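Local coordinates for protein protelomerase (Agrobacterium tumefaciens, PDB 4F43) that probably resolves replicated chromosome ends into covalently closed hairpin telomeres by cutting and rejoining DNA, and binds the hairpin product, at residues Leu135-Leu147 and Thr208-Gly220. The protein carries 1 engineered substitution. Sequence-based numbering, arbitrary orientation. Where two conformers were deposited one is given.
Sequences LKSSDPLMIGIGL and TVLAAYKRLRESG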
# COMPACT_ATOMS: atom_id res chain seq x y z
N LEU A 135 -18.56 -9.78 4.30
CA LEU A 135 -19.18 -9.21 3.11
C LEU A 135 -20.67 -8.90 3.32
O LEU A 135 -21.25 -8.08 2.61
CB LEU A 135 -19.02 -10.16 1.92
CG LEU A 135 -18.35 -9.58 0.67
CD1 LEU A 135 -16.96 -9.07 1.01
CD2 LEU A 135 -18.29 -10.62 -0.43
N LYS A 136 -21.28 -9.57 4.30
CA LYS A 136 -22.70 -9.41 4.56
C LYS A 136 -22.98 -8.60 5.83
O LYS A 136 -24.13 -8.47 6.26
CB LYS A 136 -23.38 -10.78 4.65
CG LYS A 136 -23.31 -11.57 3.36
CD LYS A 136 -23.32 -13.07 3.61
CE LYS A 136 -23.15 -13.84 2.32
NZ LYS A 136 -22.96 -15.30 2.57
N SER A 137 -21.93 -8.05 6.42
CA SER A 137 -22.07 -7.23 7.62
C SER A 137 -22.62 -5.85 7.26
O SER A 137 -22.66 -5.47 6.08
CB SER A 137 -20.74 -7.09 8.34
OG SER A 137 -20.87 -6.30 9.52
N SER A 138 -23.05 -5.10 8.27
CA SER A 138 -23.58 -3.76 8.05
C SER A 138 -22.58 -2.69 8.46
O SER A 138 -22.78 -1.50 8.21
CB SER A 138 -24.89 -3.57 8.81
OG SER A 138 -24.69 -3.69 10.21
N ASP A 139 -21.49 -3.12 9.09
CA ASP A 139 -20.41 -2.22 9.47
C ASP A 139 -19.44 -2.08 8.31
O ASP A 139 -18.77 -3.05 7.94
CB ASP A 139 -19.70 -2.75 10.72
CG ASP A 139 -18.56 -1.85 11.17
OD1 ASP A 139 -18.63 -0.63 10.93
OD2 ASP A 139 -17.60 -2.37 11.77
N PRO A 140 -19.35 -0.87 7.73
CA PRO A 140 -18.54 -0.58 6.54
C PRO A 140 -17.09 -1.03 6.67
O PRO A 140 -16.48 -1.42 5.67
CB PRO A 140 -18.62 0.94 6.42
CG PRO A 140 -19.92 1.29 7.06
CD PRO A 140 -20.07 0.33 8.20
N LEU A 141 -16.55 -0.97 7.88
CA LEU A 141 -15.19 -1.44 8.14
C LEU A 141 -15.08 -2.93 7.85
O LEU A 141 -14.16 -3.37 7.15
CB LEU A 141 -14.80 -1.16 9.59
CG LEU A 141 -13.38 -1.52 10.00
CD1 LEU A 141 -12.37 -0.60 9.33
CD2 LEU A 141 -13.22 -1.48 11.51
N MET A 142 -16.02 -3.70 8.40
CA MET A 142 -16.05 -5.15 8.20
C MET A 142 -16.20 -5.50 6.73
O MET A 142 -15.49 -6.37 6.22
CB MET A 142 -17.19 -5.77 9.00
CG MET A 142 -17.06 -5.60 10.51
SD MET A 142 -15.55 -6.33 11.17
CE MET A 142 -15.84 -6.18 12.93
N ILE A 143 -17.12 -4.82 6.05
CA ILE A 143 -17.32 -5.00 4.62
C ILE A 143 -16.02 -4.72 3.87
O ILE A 143 -15.68 -5.41 2.91
CB ILE A 143 -18.42 -4.06 4.08
CG1 ILE A 143 -19.72 -4.25 4.86
CG2 ILE A 143 -18.66 -4.31 2.59
CD1 ILE A 143 -20.86 -3.39 4.36
N GLY A 144 -15.29 -3.71 4.34
CA GLY A 144 -14.00 -3.38 3.77
C GLY A 144 -13.00 -4.51 3.92
O GLY A 144 -12.33 -4.88 2.96
N ILE A 145 -12.90 -5.05 5.13
CA ILE A 145 -12.01 -6.17 5.41
C ILE A 145 -12.33 -7.37 4.52
O ILE A 145 -11.44 -7.94 3.88
CB ILE A 145 -12.13 -6.62 6.88
CG1 ILE A 145 -11.86 -5.45 7.82
CG2 ILE A 145 -11.17 -7.77 7.16
CD1 ILE A 145 -12.37 -5.68 9.22
N GLY A 146 -13.60 -7.75 4.49
CA GLY A 146 -14.05 -8.86 3.67
C GLY A 146 -13.76 -8.62 2.20
O GLY A 146 -13.45 -9.55 1.46
N LEU A 147 -13.87 -7.37 1.78
CA LEU A 147 -13.58 -6.99 0.40
C LEU A 147 -12.09 -7.16 0.11
O LEU A 147 -11.72 -7.61 -0.97
CB LEU A 147 -14.02 -5.55 0.14
CG LEU A 147 -14.85 -5.32 -1.12
CD1 LEU A 147 -15.87 -6.43 -1.30
CD2 LEU A 147 -15.54 -3.97 -1.05
N THR A 208 -22.24 -11.06 -4.97
CA THR A 208 -22.07 -10.80 -3.55
C THR A 208 -21.08 -9.67 -3.30
O THR A 208 -21.34 -8.76 -2.52
CB THR A 208 -21.60 -12.07 -2.81
OG1 THR A 208 -22.43 -13.18 -3.17
CG2 THR A 208 -21.65 -11.86 -1.30
N VAL A 209 -19.94 -9.74 -3.98
CA VAL A 209 -18.91 -8.70 -3.88
C VAL A 209 -19.45 -7.35 -4.34
O VAL A 209 -19.26 -6.33 -3.67
CB VAL A 209 -17.66 -9.06 -4.70
CG1 VAL A 209 -16.69 -7.88 -4.74
CG2 VAL A 209 -16.98 -10.28 -4.12
N LEU A 210 -20.12 -7.36 -5.49
CA LEU A 210 -20.71 -6.14 -6.05
C LEU A 210 -21.74 -5.53 -5.11
O LEU A 210 -21.79 -4.32 -4.93
CB LEU A 210 -21.35 -6.44 -7.41
CG LEU A 210 -20.49 -6.18 -8.65
CD1 LEU A 210 -19.10 -6.76 -8.49
CD2 LEU A 210 -21.17 -6.74 -9.89
N ALA A 211 -22.55 -6.39 -4.49
CA ALA A 211 -23.55 -5.93 -3.53
C ALA A 211 -22.89 -5.30 -2.31
O ALA A 211 -23.26 -4.20 -1.89
CB ALA A 211 -24.45 -7.08 -3.12
N ALA A 212 -21.91 -6.01 -1.74
CA ALA A 212 -21.21 -5.54 -0.55
C ALA A 212 -20.50 -4.21 -0.80
O ALA A 212 -20.45 -3.35 0.07
CB ALA A 212 -20.22 -6.58 -0.07
N TYR A 213 -19.94 -4.07 -2.00
CA TYR A 213 -19.27 -2.84 -2.39
C TYR A 213 -20.28 -1.70 -2.56
O TYR A 213 -20.04 -0.57 -2.13
CB TYR A 213 -18.48 -3.04 -3.68
CG TYR A 213 -18.01 -1.76 -4.33
CD1 TYR A 213 -16.93 -1.05 -3.81
CD2 TYR A 213 -18.65 -1.26 -5.46
CE1 TYR A 213 -16.51 0.12 -4.40
CE2 TYR A 213 -18.23 -0.09 -6.05
CZ TYR A 213 -17.16 0.60 -5.52
OH TYR A 213 -16.73 1.77 -6.11
N LYS A 214 -21.40 -2.02 -3.19
CA LYS A 214 -22.46 -1.04 -3.42
C LYS A 214 -23.01 -0.53 -2.09
O LYS A 214 -23.40 0.63 -1.97
CB LYS A 214 -23.58 -1.63 -4.27
CG LYS A 214 -24.44 -0.59 -4.97
CD LYS A 214 -23.59 0.28 -5.89
CE LYS A 214 -24.43 1.35 -6.56
NZ LYS A 214 -23.60 2.22 -7.44
N ARG A 215 -23.03 -1.41 -1.09
CA ARG A 215 -23.44 -1.02 0.25
C ARG A 215 -22.35 -0.20 0.93
O ARG A 215 -22.64 0.76 1.65
CB ARG A 215 -23.75 -2.26 1.09
CG ARG A 215 -24.98 -3.03 0.64
CD ARG A 215 -25.09 -4.35 1.37
NE ARG A 215 -25.10 -4.18 2.81
CZ ARG A 215 -24.64 -5.07 3.68
NH1 ARG A 215 -24.12 -6.21 3.24
NH2 ARG A 215 -24.69 -4.83 4.98
N LEU A 216 -21.10 -0.60 0.71
CA LEU A 216 -19.95 0.08 1.29
C LEU A 216 -19.87 1.54 0.87
O LEU A 216 -19.62 2.42 1.68
CB LEU A 216 -18.65 -0.63 0.88
CG LEU A 216 -17.34 0.12 1.16
CD1 LEU A 216 -16.97 0.04 2.63
CD2 LEU A 216 -16.22 -0.41 0.28
N ARG A 217 -20.10 1.79 -0.42
CA ARG A 217 -19.97 3.13 -0.97
C ARG A 217 -21.05 4.11 -0.50
O ARG A 217 -20.76 5.27 -0.23
CB ARG A 217 -19.95 3.07 -2.50
CG ARG A 217 -18.56 2.85 -3.07
CD ARG A 217 -17.69 4.08 -2.86
NE ARG A 217 -16.28 3.74 -2.72
CZ ARG A 217 -15.65 3.61 -1.56
NH1 ARG A 217 -16.32 3.79 -0.42
NH2 ARG A 217 -14.36 3.30 -1.52
N GLU A 218 -22.28 3.63 -0.40
CA GLU A 218 -23.41 4.50 -0.09
C GLU A 218 -23.60 4.75 1.41
O GLU A 218 -24.55 5.42 1.82
CB GLU A 218 -24.70 3.94 -0.70
CG GLU A 218 -24.66 3.87 -2.22
CD GLU A 218 -25.91 3.26 -2.81
OE1 GLU A 218 -26.80 2.87 -2.04
OE2 GLU A 218 -25.99 3.18 -4.06
N SER A 219 -22.69 4.22 2.22
CA SER A 219 -22.72 4.46 3.65
C SER A 219 -22.13 5.82 3.98
O SER A 219 -21.50 6.45 3.12
CB SER A 219 -21.97 3.35 4.40
OG SER A 219 -20.63 3.27 3.97
N GLY A 220 -22.32 6.28 5.21
CA GLY A 220 -21.81 7.57 5.64
C GLY A 220 -20.30 7.59 5.72
O GLY A 220 -19.65 8.45 5.12
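The guanidinium of R215 carries I143 CD1 over the centre of one face, 4.1 Å above its plane, while the K136 backbone, through its CA, lies in plane at the edge. The other flat group, the Y213 ring, meets L147 CD2 at its edge; its hydroxyl is hydrogen-bonded to the carbonyl of A162. A bend at chi3 (56°) in the R215 chain turns the guanidinium onto the loop before helix 140-151, where NH2 donates to S137 O at 2.4 Å, modelled very short and strongly bent (119° at the hydrogen), so doubtful in detail. Within that loop S137 OG accepts from D139 N, an ST turn, and D139 occupies the N-cap position. Beneath R215 the side-chain contacts are mostly apolar. A212 CB packs 3.6 Å from L135 CG and 3.8 Å from I143 CG2; L135 CD2 reaches between T208 CG2 and V209 CG2; L147 spreads CD1 to V209 CG1 and CD2 to L216 CD2. At the far end P140 CG rests 3.7 Å from S219 OG, which donates to L216 O. The axes of helices 140-147 and 208-217 approach to 9.6 Å at 142°, a roughly antiparallel, inclined pair within the telomere resolvase catalytic domain.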